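Local coordinates for peroxisomal fatty acid beta-oxidation multifunctional protein MFP2 (Arabidopsis thaliana, PDB 2WTB) that catalyses the hydration and dehydrogenation steps of peroxisomal fatty acid beta-oxidation during seed germination, acting on long-chain enoyl-CoA and on 3-hydroxyacyl-CoA of varied chain length, at residues A108-A113 with A191-T196; F503-A508 with M630-V635; A508-V513 with G534-C539. One frame throughout, in Å; residues are numbered along the deposited sequence.

Contact 1 (A108-A113 with A191-T196)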
loop_
_atom_site.group_PDB
_atom_site.type_symbol
_atom_site.label_atom_id
_atom_site.label_comp_id
_atom_site.label_asym_id
_atom_site.label_seq_id
_atom_site.Cartn_x
_atom_site.Cartn_y
_atom_site.Cartn_z
ATOM N N ALA A 108 26.951 -14.164 3.723
ATOM C CA ALA A 108 27.501 -12.950 3.133
ATOM C C ALA A 108 26.366 -12.141 2.524
ATOM O O ALA A 108 25.871 -12.463 1.445
ATOM C CB ALA A 108 28.539 -13.295 2.082
ATOM N N ILE A 109 25.953 -11.091 3.225
ATOM C CA ILE A 109 24.766 -10.338 2.839
ATOM C C ILE A 109 25.067 -9.047 2.079
ATOM O O ILE A 109 25.883 -8.229 2.504
ATOM C CB ILE A 109 23.889 -10.000 4.062
ATOM C CG1 ILE A 109 23.407 -11.282 4.746
ATOM C CG2 ILE A 109 22.705 -9.136 3.646
ATOM C CD1 ILE A 109 22.625 -11.038 6.024
ATOM N N ASP A 110 24.384 -8.879 0.953
ATOM C CA ASP A 110 24.436 -7.648 0.184
ATOM C C ASP A 110 23.015 -7.267 -0.211
ATOM O O ASP A 110 22.146 -8.130 -0.331
ATOM C CB ASP A 110 25.291 -7.846 -1.069
ATOM C CG ASP A 110 25.637 -6.540 -1.756
ATOM O OD1 ASP A 110 25.343 -5.465 -1.191
ATOM O OD2 ASP A 110 26.211 -6.589 -2.863
ATOM N N GLY A 111 22.776 -5.974 -0.403
ATOM C CA GLY A 111 21.487 -5.506 -0.877
ATOM C C GLY A 111 20.372 -5.667 0.135
ATOM O O GLY A 111 19.993 -4.706 0.806
ATOM N N LEU A 112 19.840 -6.881 0.242
ATOM C CA LEU A 112 18.759 -7.152 1.183
ATOM C C LEU A 112 18.774 -8.570 1.747
ATOM O O LEU A 112 19.386 -9.481 1.183
ATOM C CB LEU A 112 17.392 -6.860 0.552
ATOM C CG LEU A 112 17.039 -7.454 -0.818
ATOM C CD1 LEU A 112 17.245 -8.956 -0.865
ATOM C CD2 LEU A 112 15.607 -7.110 -1.182
ATOM N N ALA A 113 18.086 -8.731 2.872
ATOM C CA ALA A 113 17.839 -10.024 3.483
ATOM C C ALA A 113 16.512 -9.904 4.212
ATOM O O ALA A 113 16.469 -9.518 5.380
ATOM C CB ALA A 113 18.953 -10.380 4.453
ATOM N N ALA A 191 32.695 -5.358 -1.974
ATOM C CA ALA A 191 33.764 -6.061 -2.675
ATOM C C ALA A 191 34.589 -6.956 -1.752
ATOM O O ALA A 191 35.398 -7.758 -2.217
ATOM C CB ALA A 191 34.666 -5.064 -3.397
ATOM N N GLU A 192 34.382 -6.818 -0.446
ATOM C CA GLU A 192 35.111 -7.621 0.530
ATOM C C GLU A 192 34.183 -8.614 1.219
ATOM O O GLU A 192 34.617 -9.425 2.034
ATOM C CB GLU A 192 35.785 -6.722 1.566
ATOM C CG GLU A 192 36.769 -5.724 0.970
ATOM C CD GLU A 192 37.498 -4.919 2.029
ATOM O OE1 GLU A 192 37.434 -5.301 3.216
ATOM O OE2 GLU A 192 38.136 -3.906 1.674
ATOM N N LEU A 193 32.905 -8.548 0.864
ATOM C CA LEU A 193 31.858 -9.356 1.485
ATOM C C LEU A 193 32.213 -10.840 1.603
ATOM O O LEU A 193 32.330 -11.372 2.708
ATOM C CB LEU A 193 30.560 -9.198 0.696
ATOM C CG LEU A 193 29.243 -9.380 1.437
ATOM C CD1 LEU A 193 29.141 -8.388 2.580
ATOM C CD2 LEU A 193 28.094 -9.197 0.464
ATOM N N VAL A 194 32.379 -11.502 0.464
ATOM C CA VAL A 194 32.643 -12.940 0.441
ATOM C C VAL A 194 34.015 -13.304 1.005
ATOM O O VAL A 194 34.164 -14.320 1.682
ATOM C CB VAL A 194 32.490 -13.515 -0.978
ATOM C CG1 VAL A 194 33.021 -14.937 -1.043
ATOM C CG2 VAL A 194 31.035 -13.461 -1.405
ATOM N N THR A 195 35.011 -12.470 0.729
ATOM C CA THR A 195 36.350 -12.677 1.270
ATOM C C THR A 195 36.330 -12.646 2.793
ATOM O O THR A 195 36.907 -13.510 3.455
ATOM C CB THR A 195 37.338 -11.610 0.761
ATOM O OG1 THR A 195 37.731 -11.923 -0.579
ATOM C CG2 THR A 195 38.573 -11.567 1.639
ATOM N N THR A 196 35.665 -11.640 3.348
ATOM C CA THR A 196 35.530 -11.524 4.792
ATOM C C THR A 196 34.807 -12.742 5.360
ATOM O O THR A 196 35.199 -13.280 6.394
ATOM C CB THR A 196 34.771 -10.243 5.183
ATOM O OG1 THR A 196 35.508 -9.093 4.744
ATOM C CG2 THR A 196 34.584 -10.171 6.692
#
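L193, in the first turn of helix 193-205, buries the most surface here and reaches the end of strand 105-109 with its whole isopropyl fork. Its CG stands anti to the backbone N (chi1 -152°), which sends the branch out from the helix toward the strand. Both methyls then abut the same carbonyl oxygen from one side: CD1 of L193 lies 3.3 Å from O of I109 and CD2 lies 3.2 Å from the same atom. The backbone of I109 is hydrogen-bonded to I128 of the neighbouring strand 126-129 and to A130 just beyond it, so L193 packs on main chain that takes part in the sheet. A108, the second largest contributor, offers its single methyl directly to the helix; its CB sits 4.0 Å from CG of L193. CG2 of V194 adds a looser touch on the same methyl.

Both segments belong to the enoyl-CoA hydratase/isomerase part of the chain, which has the crotonase fold, and the helix start here covers one face of its mixed sheet, touching I128 with L193 and T196. I109 contributes its backbone to this face, whereas its side chain points away, onto L135 of the second sheet and F64. It lies about 10 Å, side chain to side chain, from E119, predicted to be the catalytic nucleophile.

Past the strand, D110 extends the apolar surface through its CB, 3.5 Å from CD2 of L193. Its carboxylate turns onto the following peptide: OD1 of D110 takes a weak, bent bond from N of G111. O of E192 receives both N and OG1 of T196, at 2.8 Å and 2.9 Å respectively, the hydroxyl approaching from above the carbonyl plane.

Contact 2 (F503-A508 with M630-V635); sequences FPYTQA and MTFFPV
The Y505 and F632 side chains run alongside each other in the same direction, their ring planes inclined at 53° and the centroids 5.3 Å apart. CD1 of Y505 sits over one face of the F632 ring, displaced toward its rim, and the closest atoms are CE1 of Y505 and CZ of F632 at 3.5 Å. The methyl of T631 presses obliquely on the Y505 ring, its CG2 lying 3.4 Å from CD1 of Y505. F503 turns away from helix 624-644; CD of P504 lies over one face of its ring and the amide carbon of Q507 is at the ring edge, while F554 stacks on this ring too.

The tyrosine reaches across because its CG is anti to the backbone N (chi1 -178°). At its root, CG2 of V635 fills in beside CB of Y505 at 3.9 Å. Further round the helix the two prolines meet through their CB atoms, CB of P504 being 4.1 Å from CB of P634. The methyl of A508 rests 3.6 Å from O of M630. T631 presents carbon to the interface, its OG1 being bonded to O of I627 one turn back.

I526 of helix 519-529 touches Y505, T631 and F632 together. The arrangement is an antiparallel helix-helix packing, with local axes 8.0 Å apart, within the all-helical C-terminal region of the dehydrogenase.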
loop_
_atom_site.group_PDB
_atom_site.type_symbol
_atom_site.label_atom_id
_atom_site.label_comp_id
_atom_site.label_asym_id
_atom_site.label_seq_id
_atom_site.Cartn_x
_atom_site.Cartn_y
_atom_site.Cartn_z
ATOM N N PHE A 503 -19.601 8.011 -3.563
ATOM C CA PHE A 503 -20.592 9.071 -3.423
ATOM C C PHE A 503 -21.887 8.581 -2.760
ATOM O O PHE A 503 -22.510 9.328 -2.006
ATOM C CB PHE A 503 -20.855 9.803 -4.750
ATOM C CG PHE A 503 -21.977 9.223 -5.569
ATOM C CD1 PHE A 503 -23.298 9.393 -5.183
ATOM C CD2 PHE A 503 -21.710 8.539 -6.744
ATOM C CE1 PHE A 503 -24.329 8.867 -5.940
ATOM C CE2 PHE A 503 -22.736 8.013 -7.507
ATOM C CZ PHE A 503 -24.047 8.179 -7.105
ATOM N N PRO A 504 -22.292 7.325 -3.031
ATOM C CA PRO A 504 -23.476 6.763 -2.364
ATOM C C PRO A 504 -23.244 6.556 -0.868
ATOM O O PRO A 504 -24.176 6.659 -0.072
ATOM C CB PRO A 504 -23.659 5.406 -3.055
ATOM C CG PRO A 504 -22.923 5.523 -4.344
ATOM C CD PRO A 504 -21.754 6.403 -4.045
ATOM N N TYR A 505 -22.000 6.254 -0.511
ATOM C CA TYR A 505 -21.575 6.068 0.872
ATOM C C TYR A 505 -22.179 7.108 1.810
ATOM O O TYR A 505 -22.948 6.773 2.712
ATOM C CB TYR A 505 -20.051 6.142 0.916
ATOM C CG TYR A 505 -19.397 5.924 2.258
ATOM C CD1 TYR A 505 -19.504 4.709 2.921
ATOM C CD2 TYR A 505 -18.622 6.920 2.835
ATOM C CE1 TYR A 505 -18.881 4.506 4.139
ATOM C CE2 TYR A 505 -17.995 6.727 4.048
ATOM C CZ TYR A 505 -18.126 5.520 4.696
ATOM O OH TYR A 505 -17.498 5.334 5.904
ATOM N N THR A 506 -21.831 8.370 1.589
ATOM C CA THR A 506 -22.308 9.459 2.437
ATOM C C THR A 506 -23.817 9.691 2.344
ATOM O O THR A 506 -24.460 10.025 3.338
ATOM C CB THR A 506 -21.564 10.771 2.129
ATOM O OG1 THR A 506 -20.314 10.779 2.828
ATOM C CG2 THR A 506 -22.385 11.970 2.568
ATOM N N GLN A 507 -24.382 9.515 1.156
ATOM C CA GLN A 507 -25.809 9.751 0.961
ATOM C C GLN A 507 -26.659 8.671 1.621
ATOM O O GLN A 507 -27.714 8.962 2.184
ATOM C CB GLN A 507 -26.140 9.863 -0.528
ATOM C CG GLN A 507 -25.512 11.073 -1.202
ATOM C CD GLN A 507 -25.821 11.143 -2.684
ATOM O OE1 GLN A 507 -26.692 10.429 -3.182
ATOM N NE2 GLN A 507 -25.106 12.006 -3.399
ATOM N N ALA A 508 -26.198 7.426 1.552
ATOM C CA ALA A 508 -26.905 6.320 2.189
ATOM C C ALA A 508 -26.939 6.531 3.694
ATOM O O ALA A 508 -27.946 6.262 4.351
ATOM C CB ALA A 508 -26.239 5.000 1.857
ATOM N N MET A 630 -26.128 -1.467 4.507
ATOM C CA MET A 630 -26.934 -0.476 3.800
ATOM C C MET A 630 -26.086 0.701 3.322
ATOM O O MET A 630 -26.522 1.501 2.492
ATOM C CB MET A 630 -28.081 0.029 4.682
ATOM C CG MET A 630 -29.077 -1.046 5.087
ATOM S SD MET A 630 -30.592 -0.369 5.800
ATOM C CE MET A 630 -31.340 0.372 4.353
ATOM N N THR A 631 -24.871 0.800 3.845
ATOM C CA THR A 631 -23.988 1.907 3.509
ATOM C C THR A 631 -22.951 1.502 2.463
ATOM O O THR A 631 -22.435 2.345 1.731
ATOM C CB THR A 631 -23.278 2.449 4.770
ATOM O OG1 THR A 631 -24.254 2.963 5.682
ATOM C CG2 THR A 631 -22.305 3.557 4.411
ATOM N N PHE A 632 -22.660 0.207 2.386
ATOM C CA PHE A 632 -21.587 -0.278 1.520
ATOM C C PHE A 632 -22.065 -1.036 0.286
ATOM O O PHE A 632 -21.409 -1.011 -0.754
ATOM C CB PHE A 632 -20.601 -1.129 2.318
ATOM C CG PHE A 632 -19.588 -0.323 3.066
ATOM C CD1 PHE A 632 -18.485 0.198 2.416
ATOM C CD2 PHE A 632 -19.742 -0.073 4.415
ATOM C CE1 PHE A 632 -17.553 0.948 3.102
ATOM C CE2 PHE A 632 -18.808 0.675 5.107
ATOM C CZ PHE A 632 -17.716 1.186 4.453
ATOM N N PHE A 633 -23.200 -1.714 0.402
ATOM C CA PHE A 633 -23.758 -2.439 -0.732
ATOM C C PHE A 633 -24.102 -1.506 -1.896
ATOM O O PHE A 633 -23.900 -1.865 -3.056
ATOM C CB PHE A 633 -24.968 -3.273 -0.306
ATOM C CG PHE A 633 -24.602 -4.580 0.342
ATOM C CD1 PHE A 633 -23.411 -4.713 1.038
ATOM C CD2 PHE A 633 -25.452 -5.670 0.266
ATOM C CE1 PHE A 633 -23.071 -5.910 1.635
ATOM C CE2 PHE A 633 -25.118 -6.871 0.864
ATOM C CZ PHE A 633 -23.927 -6.991 1.550
ATOM N N PRO A 634 -24.624 -0.307 -1.593
ATOM C CA PRO A 634 -24.822 0.682 -2.659
ATOM C C PRO A 634 -23.498 1.101 -3.298
ATOM O O PRO A 634 -23.476 1.461 -4.474
ATOM C CB PRO A 634 -25.460 1.864 -1.923
ATOM C CG PRO A 634 -26.142 1.247 -0.755
ATOM C CD PRO A 634 -25.244 0.124 -0.327
ATOM N N VAL A 635 -22.412 1.055 -2.532
ATOM C CA VAL A 635 -21.087 1.331 -3.082
ATOM C C VAL A 635 -20.644 0.193 -4.001
ATOM O O VAL A 635 -20.088 0.433 -5.073
ATOM C CB VAL A 635 -20.030 1.552 -1.980
ATOM C CG1 VAL A 635 -18.639 1.560 -2.578
ATOM C CG2 VAL A 635 -20.296 2.853 -1.241
#

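Contact 3 (A508-V513 with G534-C539)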
loop_
_atom_site.group_PDB
_atom_site.type_symbol
_atom_site.label_atom_id
_atom_site.label_comp_id
_atom_site.label_asym_id
_atom_site.label_seq_id
_atom_site.Cartn_x
_atom_site.Cartn_y
_atom_site.Cartn_z
ATOM N N ALA A 508 -26.198 7.426 1.552
ATOM C CA ALA A 508 -26.905 6.320 2.189
ATOM C C ALA A 508 -26.939 6.531 3.694
ATOM O O ALA A 508 -27.946 6.262 4.351
ATOM C CB ALA A 508 -26.239 5.000 1.857
ATOM N N ALA A 509 -25.827 7.014 4.234
ATOM C CA ALA A 509 -25.728 7.300 5.655
ATOM C C ALA A 509 -26.736 8.370 6.061
ATOM O O ALA A 509 -27.531 8.173 6.981
ATOM C CB ALA A 509 -24.318 7.741 6.003
ATOM N N MET A 510 -26.703 9.500 5.363
ATOM C CA MET A 510 -27.565 10.628 5.698
ATOM C C MET A 510 -29.048 10.312 5.530
ATOM O O MET A 510 -29.880 10.825 6.275
ATOM C CB MET A 510 -27.181 11.867 4.889
ATOM C CG MET A 510 -25.857 12.477 5.314
ATOM S SD MET A 510 -25.639 14.169 4.740
ATOM C CE MET A 510 -24.038 14.551 5.441
ATOM N N PHE A 511 -29.378 9.470 4.556
ATOM C CA PHE A 511 -30.761 9.039 4.379
ATOM C C PHE A 511 -31.221 8.243 5.594
ATOM O O PHE A 511 -32.361 8.374 6.039
ATOM C CB PHE A 511 -30.928 8.197 3.112
ATOM C CG PHE A 511 -32.238 7.460 3.047
ATOM C CD1 PHE A 511 -32.309 6.113 3.367
ATOM C CD2 PHE A 511 -33.402 8.117 2.679
ATOM C CE1 PHE A 511 -33.516 5.433 3.313
ATOM C CE2 PHE A 511 -34.613 7.442 2.624
ATOM C CZ PHE A 511 -34.668 6.099 2.941
ATOM N N LEU A 512 -30.325 7.416 6.122
ATOM C CA LEU A 512 -30.614 6.635 7.316
ATOM C C LEU A 512 -30.848 7.556 8.508
ATOM O O LEU A 512 -31.732 7.312 9.331
ATOM C CB LEU A 512 -29.464 5.672 7.617
ATOM C CG LEU A 512 -29.258 4.525 6.627
ATOM C CD1 LEU A 512 -27.980 3.766 6.947
ATOM C CD2 LEU A 512 -30.457 3.590 6.623
ATOM N N VAL A 513 -30.051 8.616 8.593
ATOM C CA VAL A 513 -30.174 9.584 9.676
ATOM C C VAL A 513 -31.516 10.301 9.627
ATOM O O VAL A 513 -32.199 10.425 10.644
ATOM C CB VAL A 513 -29.028 10.616 9.653
ATOM C CG1 VAL A 513 -29.471 11.928 10.273
ATOM C CG2 VAL A 513 -27.813 10.064 10.376
ATOM N N GLY A 534 -15.691 7.542 10.362
ATOM C CA GLY A 534 -17.098 7.319 10.092
ATOM C C GLY A 534 -17.557 8.230 8.973
ATOM O O GLY A 534 -16.914 9.240 8.698
ATOM N N PRO A 535 -18.673 7.877 8.318
ATOM C CA PRO A 535 -19.216 8.675 7.214
ATOM C C PRO A 535 -19.322 10.154 7.575
ATOM O O PRO A 535 -18.812 11.005 6.847
ATOM C CB PRO A 535 -20.612 8.084 7.016
ATOM C CG PRO A 535 -20.482 6.675 7.465
ATOM C CD PRO A 535 -19.490 6.684 8.595
ATOM N N PHE A 536 -19.976 10.450 8.693
ATOM C CA PHE A 536 -20.157 11.829 9.131
ATOM C C PHE A 536 -18.856 12.401 9.682
ATOM O O PHE A 536 -18.490 13.539 9.390
ATOM C CB PHE A 536 -21.271 11.911 10.177
ATOM C CG PHE A 536 -22.559 11.280 9.732
ATOM C CD1 PHE A 536 -22.849 9.965 10.057
ATOM C CD2 PHE A 536 -23.471 11.995 8.973
ATOM C CE1 PHE A 536 -24.030 9.378 9.641
ATOM C CE2 PHE A 536 -24.651 11.413 8.554
ATOM C CZ PHE A 536 -24.930 10.103 8.888
ATOM N N ARG A 537 -18.159 11.597 10.478
ATOM C CA ARG A 537 -16.878 11.991 11.047
ATOM C C ARG A 537 -15.901 12.402 9.948
ATOM O O ARG A 537 -15.172 13.384 10.086
ATOM C CB ARG A 537 -16.305 10.844 11.882
ATOM C CG ARG A 537 -14.860 11.014 12.309
ATOM C CD ARG A 537 -14.617 12.335 13.008
ATOM N NE ARG A 537 -13.376 12.306 13.775
ATOM C CZ ARG A 537 -12.671 13.384 14.098
ATOM N NH1 ARG A 537 -13.077 14.584 13.708
ATOM N NH2 ARG A 537 -11.554 13.258 14.802
ATOM N N LEU A 538 -15.901 11.646 8.855
ATOM C CA LEU A 538 -15.061 11.948 7.701
ATOM C C LEU A 538 -15.619 13.134 6.924
ATOM O O LEU A 538 -14.871 13.908 6.326
ATOM C CB LEU A 538 -14.943 10.717 6.795
ATOM C CG LEU A 538 -14.294 10.876 5.416
ATOM C CD1 LEU A 538 -13.558 9.603 5.016
ATOM C CD2 LEU A 538 -15.326 11.264 4.363
ATOM N N CYS A 539 -16.940 13.271 6.941
ATOM C CA CYS A 539 -17.609 14.363 6.244
ATOM C C CYS A 539 -17.221 15.715 6.836
ATOM O O CYS A 539 -17.129 16.713 6.122
ATOM C CB CYS A 539 -19.126 14.178 6.298
ATOM S SG CYS A 539 -20.055 15.333 5.272
#
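Two helices of the C-terminal 3-hydroxyacyl-CoA dehydrogenase domain, 498-514 and 535-542, meet here at a steep angle, their local directions 114° apart. The local axes come no closer than 10.9 Å, and the ring of F536 bridges the distance. Its CG lies anti to the carbonyl carbon (chi1 -53°), which carries the ring from the first turn of its helix into the groove formed by A509, M510 and V513.

CZ of F536 leads. It meets CG2 of V513 tip to tip at 3.2 Å, a tight approach. O of A509 lies at the ring edge, near its plane, 3.8 Å from CZ of F536; this oxygen also accepts the helical bond from N of V513. CE2 of F536 lies 3.6 Å from CG of M510, the two side chains crossing obliquely. From there M510 runs extended, bringing its CE to 4.1 Å from SG of C539, one helical turn beyond P535. On the other flank of the ring, CB of A509 and CB of P535 touch at 3.9 Å.

G534 takes the N-cap position; OD1 of D523 bonds N of F536 and OD2 bonds N of R537, tying helix 519-529 to the first turn of helix 535-542. I568 of helix 567-572 touches both M510 and C539. The arrangement is a steep apolar helix-helix crossing within the all-helical C-terminal dehydrogenase domain.

How the contacts relate
From the N terminus, contact 1 comes first: it closes a loop of 77 residues within the hydratase/isomerase part, joining the end of a central strand to a later helix. The chain finishes this loop before the other two open. Contact 2 then closes 121 residues, returning helix 624-644 to helix 498-514, and contact 3, spanning only 20, is nested inside it. Contacts 2 and 3 share A508 and use successive portions of helix 498-514; their centres are 9 Å apart, and OH of Y505 packs against CD of P535. Contact 1 lies on the opposite side of the chain's centre, its nearest atoms about 34 Å from either.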